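Local coordinates for putative carboxynorspermidine decarboxylase protein (Sinorhizobium meliloti, PDB 3MT1), which probably catalyses the pyridoxal 5'-phosphate-dependent decarboxylation of carboxynorspermidine and carboxyspermidine to norspermidine and spermidine, at residues R16-E19 and R20-H23; W42-F45 and D46-D50; G171-D174 and R175-E179. All coordinates share one frame; numbering follows the deposited sequence.

Contact 1 (R16-E19 and R20-H23)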
loop_
_atom_site.group_PDB
_atom_site.type_symbol
_atom_site.label_atom_id
_atom_site.label_comp_id
_atom_site.label_asym_id
_atom_site.label_seq_id
_atom_site.Cartn_x
_atom_site.Cartn_y
_atom_site.Cartn_z
ATOM N N ARG B 16 7.284 -26.488 -9.969
ATOM C CA ARG B 16 6.093 -27.139 -10.530
ATOM C C ARG B 16 5.471 -26.182 -11.562
ATOM O O ARG B 16 5.265 -26.569 -12.692
ATOM C CB ARG B 16 5.136 -27.558 -9.389
ATOM C CG ARG B 16 3.741 -28.158 -9.721
ATOM C CD ARG B 16 2.692 -27.653 -8.679
ATOM N NE ARG B 16 2.967 -26.218 -8.392
ATOM C CZ ARG B 16 2.341 -25.427 -7.512
ATOM N NH1 ARG B 16 1.341 -25.869 -6.761
ATOM N NH2 ARG B 16 2.730 -24.160 -7.394
ATOM N N ASN B 17 5.274 -24.909 -11.206
ATOM C CA ASN B 17 4.681 -23.919 -12.112
ATOM C C ASN B 17 5.548 -23.674 -13.318
ATOM O O ASN B 17 5.062 -23.525 -14.439
ATOM C CB ASN B 17 4.471 -22.569 -11.421
ATOM C CG ASN B 17 3.379 -22.592 -10.382
ATOM O OD1 ASN B 17 2.605 -23.549 -10.278
ATOM N ND2 ASN B 17 3.311 -21.527 -9.591
HETATM N N MSE B 18 6.842 -23.609 -13.072
HETATM C CA MSE B 18 7.761 -23.304 -14.112
HETATM C C MSE B 18 7.743 -24.407 -15.158
HETATM O O MSE B 18 7.750 -24.130 -16.339
HETATM C CB MSE B 18 9.127 -23.092 -13.505
HETATM C CG MSE B 18 9.215 -21.752 -12.749
HETATM SE SE MSE B 18 8.951 -20.212 -13.946
HETATM C CE MSE B 18 7.174 -19.596 -13.384
ATOM N N GLU B 19 7.641 -25.658 -14.734
ATOM C CA GLU B 19 7.625 -26.775 -15.667
ATOM C C GLU B 19 6.368 -26.798 -16.520
ATOM O O GLU B 19 6.391 -27.288 -17.657
ATOM C CB GLU B 19 7.728 -28.096 -14.936
ATOM C CG GLU B 19 8.982 -28.267 -14.138
ATOM C CD GLU B 19 8.912 -29.469 -13.206
ATOM O OE1 GLU B 19 7.816 -29.813 -12.685
ATOM O OE2 GLU B 19 9.970 -30.083 -12.985
ATOM N N ARG B 20 5.270 -26.282 -15.989
ATOM C CA ARG B 20 4.017 -26.341 -16.742
ATOM C C ARG B 20 4.024 -25.251 -17.807
ATOM O O ARG B 20 3.575 -25.455 -18.932
ATOM C CB ARG B 20 2.819 -26.239 -15.812
ATOM C CG ARG B 20 2.857 -27.279 -14.715
ATOM C CD ARG B 20 1.691 -27.135 -13.768
ATOM N NE ARG B 20 1.439 -28.391 -13.090
ATOM C CZ ARG B 20 0.387 -28.642 -12.325
ATOM N NH1 ARG B 20 -0.527 -27.703 -12.105
ATOM N NH2 ARG B 20 0.264 -29.829 -11.764
ATOM N N ILE B 21 4.581 -24.103 -17.437
ATOM C CA ILE B 21 4.918 -23.047 -18.386
ATOM C C ILE B 21 5.799 -23.533 -19.579
ATOM O O ILE B 21 5.390 -23.427 -20.735
ATOM C CB ILE B 21 5.536 -21.819 -17.640
ATOM C CG1 ILE B 21 4.427 -21.146 -16.818
ATOM C CG2 ILE B 21 6.186 -20.850 -18.625
ATOM C CD1 ILE B 21 4.774 -19.859 -16.141
ATOM N N ALA B 22 6.976 -24.075 -19.289
ATOM C CA ALA B 22 7.840 -24.686 -20.306
ATOM C C ALA B 22 7.053 -25.654 -21.258
ATOM O O ALA B 22 7.122 -25.552 -22.501
ATOM C CB ALA B 22 8.973 -25.407 -19.624
ATOM N N HIS B 23 6.297 -26.573 -20.661
ATOM C CA HIS B 23 5.450 -27.505 -21.402
ATOM C C HIS B 23 4.589 -26.733 -22.423
ATOM O O HIS B 23 4.597 -27.043 -23.600
ATOM C CB HIS B 23 4.595 -28.287 -20.401
ATOM C CG HIS B 23 3.676 -29.280 -21.023
ATOM N ND1 HIS B 23 4.013 -30.607 -21.180
ATOM C CD2 HIS B 23 2.420 -29.148 -21.509
ATOM C CE1 HIS B 23 3.005 -31.248 -21.747
ATOM N NE2 HIS B 23 2.027 -30.385 -21.957
#
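With CG of Arg16 turned opposite the backbone N (chi1 175°) and CG of Arg20 opposite its own carbonyl carbon (chi1 -55°), two arginines one turn apart on helix 11-28 meet through an aliphatic carbon and a guanidinium. Arg16 CG sits over one face of the Arg20 guanidinium, toward its rim, 4.1 Å from Arg20 NE. The two guanidinium planes differ by 36° and do not stack. Arg20 runs straight from CG to NE, and its NH1 forms a salt bridge with Asp205 and a hydrogen bond with Thr203 O. Replacing Arg20 with alanine would probably leave Asp205 without its charged mate and uncover Arg16 CG. On a buried side of the turn two apolar side chains meet: the selenomethionine Met18 and Ile21 lie side by side, CE of Met18 3.7 Å from CD1 of Ile21, and both pack on Met52 and Ser235. Beneath them the helix is regular, Ile21 N bonding to Asn17 O at 3.1 Å and Ala22 N to Met18 O at 3.1 Å, whereas Arg20 N makes only weak bonds to Arg16 O and Asn17 O. Asn17 ND2 reaches Ser235 O and Thr237 O, tying the helix to the chain just after Glu233, a predicted substrate-binding residue. Arg16 NE and Arg20 NH1 stay 5.3 Å apart, and the carboxylate of Asp205 probably offsets part of their like charge.

Contact 2 (W42-F45 and D46-D50)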
loop_
_atom_site.group_PDB
_atom_site.type_symbol
_atom_site.label_atom_id
_atom_site.label_comp_id
_atom_site.label_asym_id
_atom_site.label_seq_id
_atom_site.Cartn_x
_atom_site.Cartn_y
_atom_site.Cartn_z
ATOM N N TRP B 42 13.290 -10.679 -7.258
ATOM C CA TRP B 42 14.334 -11.042 -8.193
ATOM C C TRP B 42 15.300 -12.153 -7.742
ATOM O O TRP B 42 15.850 -12.845 -8.590
ATOM C CB TRP B 42 15.094 -9.817 -8.703
ATOM C CG TRP B 42 15.652 -8.890 -7.662
ATOM C CD1 TRP B 42 15.028 -7.799 -7.101
ATOM C CD2 TRP B 42 16.945 -8.941 -7.096
ATOM N NE1 TRP B 42 15.837 -7.204 -6.206
ATOM C CE2 TRP B 42 17.041 -7.865 -6.192
ATOM C CE3 TRP B 42 18.048 -9.779 -7.277
ATOM C CZ2 TRP B 42 18.198 -7.620 -5.435
ATOM C CZ3 TRP B 42 19.211 -9.526 -6.542
ATOM C CH2 TRP B 42 19.269 -8.466 -5.619
ATOM N N SER B 43 15.457 -12.373 -6.438
ATOM C CA SER B 43 16.358 -13.431 -5.988
ATOM C C SER B 43 15.987 -14.849 -6.459
ATOM O O SER B 43 16.802 -15.791 -6.283
ATOM C CB SER B 43 16.463 -13.447 -4.464
ATOM O OG SER B 43 15.179 -13.655 -3.910
ATOM N N VAL B 44 14.775 -15.012 -7.017
ATOM C CA VAL B 44 14.369 -16.285 -7.579
ATOM C C VAL B 44 14.329 -16.258 -9.109
ATOM O O VAL B 44 13.946 -17.244 -9.736
ATOM C CB VAL B 44 13.016 -16.852 -6.963
ATOM C CG1 VAL B 44 13.108 -17.012 -5.435
ATOM C CG2 VAL B 44 11.791 -16.032 -7.377
ATOM N N PHE B 45 14.744 -15.154 -9.721
ATOM C CA PHE B 45 14.807 -15.119 -11.172
ATOM C C PHE B 45 15.732 -16.181 -11.794
ATOM O O PHE B 45 15.448 -16.718 -12.862
ATOM C CB PHE B 45 15.217 -13.740 -11.667
ATOM C CG PHE B 45 14.160 -12.690 -11.499
ATOM C CD1 PHE B 45 12.884 -13.016 -11.074
ATOM C CD2 PHE B 45 14.439 -11.371 -11.792
ATOM C CE1 PHE B 45 11.936 -12.047 -10.926
ATOM C CE2 PHE B 45 13.450 -10.390 -11.651
ATOM C CZ PHE B 45 12.224 -10.740 -11.222
ATOM N N ASP B 46 16.836 -16.476 -11.123
ATOM C CA ASP B 46 17.764 -17.504 -11.587
ATOM C C ASP B 46 17.055 -18.819 -11.727
ATOM O O ASP B 46 17.292 -19.545 -12.691
ATOM C CB ASP B 46 18.999 -17.621 -10.677
ATOM C CG ASP B 46 20.024 -16.502 -10.953
ATOM O OD1 ASP B 46 20.035 -16.009 -12.111
ATOM O OD2 ASP B 46 20.805 -16.098 -10.035
ATOM N N LEU B 47 16.158 -19.116 -10.795
ATOM C CA LEU B 47 15.364 -20.320 -10.933
ATOM C C LEU B 47 14.347 -20.242 -12.083
ATOM O O LEU B 47 14.237 -21.188 -12.834
ATOM C CB LEU B 47 14.744 -20.767 -9.602
ATOM C CG LEU B 47 13.577 -21.761 -9.664
ATOM C CD1 LEU B 47 14.037 -23.210 -9.944
ATOM C CD2 LEU B 47 12.778 -21.694 -8.376
HETATM N N MSE B 48 13.672 -19.113 -12.271
HETATM C CA MSE B 48 12.635 -19.003 -13.304
HETATM C C MSE B 48 13.167 -18.839 -14.741
HETATM O O MSE B 48 12.500 -19.238 -15.699
HETATM C CB MSE B 48 11.683 -17.845 -12.975
HETATM C CG MSE B 48 11.034 -17.984 -11.649
HETATM SE SE MSE B 48 10.140 -16.396 -11.022
HETATM C CE MSE B 48 8.528 -16.569 -12.028
ATOM N N ARG B 49 14.336 -18.218 -14.874
ATOM C CA ARG B 49 14.945 -17.893 -16.163
ATOM C C ARG B 49 14.891 -19.042 -17.194
ATOM O O ARG B 49 14.462 -18.849 -18.335
ATOM C CB ARG B 49 16.414 -17.453 -15.946
ATOM C CG ARG B 49 16.880 -16.362 -16.877
ATOM C CD ARG B 49 18.351 -15.983 -16.749
ATOM N NE ARG B 49 19.004 -16.100 -18.066
ATOM C CZ ARG B 49 19.827 -15.199 -18.623
ATOM N NH1 ARG B 49 20.111 -14.043 -18.003
ATOM N NH2 ARG B 49 20.366 -15.441 -19.832
ATOM N N ASP B 50 15.334 -20.232 -16.795
ATOM C CA ASP B 50 15.475 -21.310 -17.765
ATOM C C ASP B 50 14.154 -21.890 -18.259
ATOM O O ASP B 50 14.157 -22.728 -19.154
ATOM C CB ASP B 50 16.381 -22.412 -17.230
ATOM C CG ASP B 50 17.789 -21.915 -16.935
ATOM O OD1 ASP B 50 18.345 -21.134 -17.754
ATOM O OD2 ASP B 50 18.336 -22.306 -15.884
#
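Val44 and the selenomethionine Met48 meet where a 3-10 turn, residues 42-44, runs into helix 45-49. At the start of the turn, Trp42 CA stands 3.4 Å above the plane of the Phe45 ring, over its centre, and Trp42 O accepts a bond from Phe45 N at 2.8 Å. The indole of Trp42 faces the dimer interface, where its NE1 bonds to the carbonyl O of Glu361 of the second subunit. Ser43 adds to the same boundary, its OG bonding to Ser365 OG of that subunit. The turn follows barrel strand 31-35 and leads, through the short helix, to strand 54-57; this is the first beta-alpha-beta unit of the (beta/alpha)8 barrel found in class-II Orn/Lys/Arg decarboxylases. At Val44, CG2 occupies the position between its backbone N and carbonyl carbon, and there it touches Met48 SE at 4.0 Å. The carbonyl of Val44 starts the helical bonding: Met48 N bonds to Val44 O at 3.2 Å in the carbonyl plane, and Leu47 N makes a weaker bond to the same Val44 O. CG of Met48 also lies against this oxygen, 3.6 Å from Val44 O. Leu47 packs on Lys11, Leu14 and Thr15 of helix 11-28. With CG placed beside the backbone N (chi1 -71°), the Phe45 ring folds back over the turn. Met48 SE approaches it at the edge and near its plane, 4.4 Å from Phe45 CD1. The ring also meets Phe70 edge-to-face and rests on Leu34. The final carbonyl of the segment accepts a close bond, Arg49 N to Phe45 O at 2.7 Å, and the carbonyl O of Arg49 in turn takes the amine of Lys72.

Contact 3 (G171-D174 and R175-E179)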
loop_
_atom_site.group_PDB
_atom_site.type_symbol
_atom_site.label_atom_id
_atom_site.label_comp_id
_atom_site.label_asym_id
_atom_site.label_seq_id
_atom_site.Cartn_x
_atom_site.Cartn_y
_atom_site.Cartn_z
ATOM N N GLY B 171 -12.543 -22.967 -21.987
ATOM C CA GLY B 171 -13.678 -22.640 -22.830
ATOM C C GLY B 171 -13.868 -21.137 -22.980
ATOM O O GLY B 171 -14.101 -20.654 -24.109
ATOM N N LEU B 172 -13.758 -20.397 -21.858
ATOM C CA LEU B 172 -13.961 -18.946 -21.861
ATOM C C LEU B 172 -12.852 -18.224 -22.575
ATOM O O LEU B 172 -13.127 -17.319 -23.370
ATOM C CB LEU B 172 -14.126 -18.370 -20.450
ATOM C CG LEU B 172 -14.075 -16.831 -20.383
ATOM C CD1 LEU B 172 -15.280 -16.170 -21.053
ATOM C CD2 LEU B 172 -13.930 -16.345 -18.944
ATOM N N PHE B 173 -11.605 -18.605 -22.281
ATOM C CA PHE B 173 -10.458 -18.113 -23.053
ATOM C C PHE B 173 -10.668 -18.388 -24.549
ATOM O O PHE B 173 -10.466 -17.505 -25.400
ATOM C CB PHE B 173 -9.125 -18.729 -22.591
ATOM C CG PHE B 173 -7.991 -18.468 -23.545
ATOM C CD1 PHE B 173 -7.417 -17.203 -23.638
ATOM C CD2 PHE B 173 -7.529 -19.469 -24.400
ATOM C CE1 PHE B 173 -6.393 -16.949 -24.541
ATOM C CE2 PHE B 173 -6.488 -19.217 -25.318
ATOM C CZ PHE B 173 -5.928 -17.957 -25.382
ATOM N N ASP B 174 -11.097 -19.607 -24.874
ATOM C CA ASP B 174 -11.314 -19.934 -26.281
ATOM C C ASP B 174 -12.250 -18.961 -27.004
ATOM O O ASP B 174 -11.951 -18.540 -28.136
ATOM C CB ASP B 174 -11.811 -21.357 -26.500
ATOM C CG ASP B 174 -12.041 -21.642 -27.972
ATOM O OD1 ASP B 174 -11.122 -21.301 -28.777
ATOM O OD2 ASP B 174 -13.145 -22.147 -28.322
ATOM N N ARG B 175 -13.357 -18.600 -26.350
ATOM C CA ARG B 175 -14.276 -17.626 -26.918
ATOM C C ARG B 175 -13.694 -16.233 -27.039
ATOM O O ARG B 175 -13.963 -15.534 -27.998
ATOM C CB ARG B 175 -15.575 -17.592 -26.129
ATOM C CG ARG B 175 -16.217 -18.925 -26.171
ATOM C CD ARG B 175 -17.655 -18.864 -25.864
ATOM N NE ARG B 175 -18.260 -20.153 -26.140
ATOM C CZ ARG B 175 -18.904 -20.438 -27.266
ATOM N NH1 ARG B 175 -19.017 -19.504 -28.210
ATOM N NH2 ARG B 175 -19.440 -21.650 -27.433
HETATM N N MSE B 176 -12.874 -15.833 -26.076
HETATM C CA MSE B 176 -12.313 -14.481 -26.083
HETATM C C MSE B 176 -11.306 -14.314 -27.206
HETATM O O MSE B 176 -11.254 -13.276 -27.869
HETATM C CB MSE B 176 -11.687 -14.199 -24.745
HETATM C CG MSE B 176 -12.639 -14.490 -23.650
HETATM SE SE MSE B 176 -13.293 -12.867 -22.891
HETATM C CE MSE B 176 -12.045 -12.889 -21.384
ATOM N N LEU B 177 -10.520 -15.358 -27.424
ATOM C CA LEU B 177 -9.617 -15.389 -28.536
ATOM C C LEU B 177 -10.413 -15.346 -29.857
ATOM O O LEU B 177 -9.954 -14.793 -30.869
ATOM C CB LEU B 177 -8.759 -16.647 -28.443
ATOM C CG LEU B 177 -7.608 -16.714 -29.428
ATOM C CD1 LEU B 177 -6.679 -15.493 -29.292
ATOM C CD2 LEU B 177 -6.864 -18.026 -29.258
ATOM N N GLY B 178 -11.614 -15.917 -29.828
ATOM C CA GLY B 178 -12.477 -15.938 -30.994
ATOM C C GLY B 178 -12.947 -14.549 -31.363
ATOM O O GLY B 178 -12.882 -14.172 -32.527
ATOM N N GLU B 179 -13.410 -13.786 -30.372
ATOM C CA GLU B 179 -13.874 -12.407 -30.603
ATOM C C GLU B 179 -12.734 -11.459 -30.983
ATOM O O GLU B 179 -12.965 -10.411 -31.606
ATOM C CB GLU B 179 -14.711 -11.857 -29.423
ATOM C CG GLU B 179 -16.247 -11.902 -29.716
ATOM C CD GLU B 179 -17.141 -11.431 -28.552
ATOM O OE1 GLU B 179 -16.740 -11.566 -27.365
ATOM O OE2 GLU B 179 -18.254 -10.934 -28.839
#
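Phe173 and Leu177, one turn apart, form the close-packed, buried side of this helical stretch. Their side chains lie side by side and point the same way, Leu177 CD2 approaching the ring obliquely at 4.0 Å from Phe173 CZ. Both have CG opposite the backbone N (chi1 168° in Phe173, -171° in Leu177), and this shared setting sends them out in parallel toward helix 209-223. There Phe173 meets Phe212 edge-to-face and Leu177 packs on Phe219. The backbone below is well formed, with Leu177 N bonding to Phe173 O at 3.0 Å. Helix 170-190 is the crossover between barrel strands 158-160 and 193-195 of the (beta/alpha)8 fold, and this contact belongs to its outer layer. Asp174 flanks the buried pair and carries a salt bridge from OD1 to Arg215 NE, a second tie to helix 209-223. Leu172 and Arg175, by contrast, are exposed to solvent. Leu172 CD1 and CG of the selenomethionine Met176 are near each other, but the modelled place of that CG is doubtful; Met176 leans on Asn163 and Asn164. Arg175 extends from the helix outward, only its root staying close, CG 3.4 Å from Gly171 O.

Overall arrangement
The three contacts follow one another along the chain within the (beta/alpha)8 barrel domain. Contact 1, on helix 11-28, precedes barrel strand 31-35; contact 2 follows in the loop after that strand and runs into helix 45-49; contact 3 lies much later, on helix 170-190 between strands 158-160 and 193-195. The centres of contacts 1 and 2 are about 13 Å apart, and the two touch through Met18 CE and Met48 CE at 3.6 Å. They thus form one packed region that links the neighbourhood of the predicted substrate site to the subunit boundary. Contact 3, its centre about 23 Å from that of contact 1 and 31 Å from that of contact 2, lies apart from the annotated sites and the second subunit.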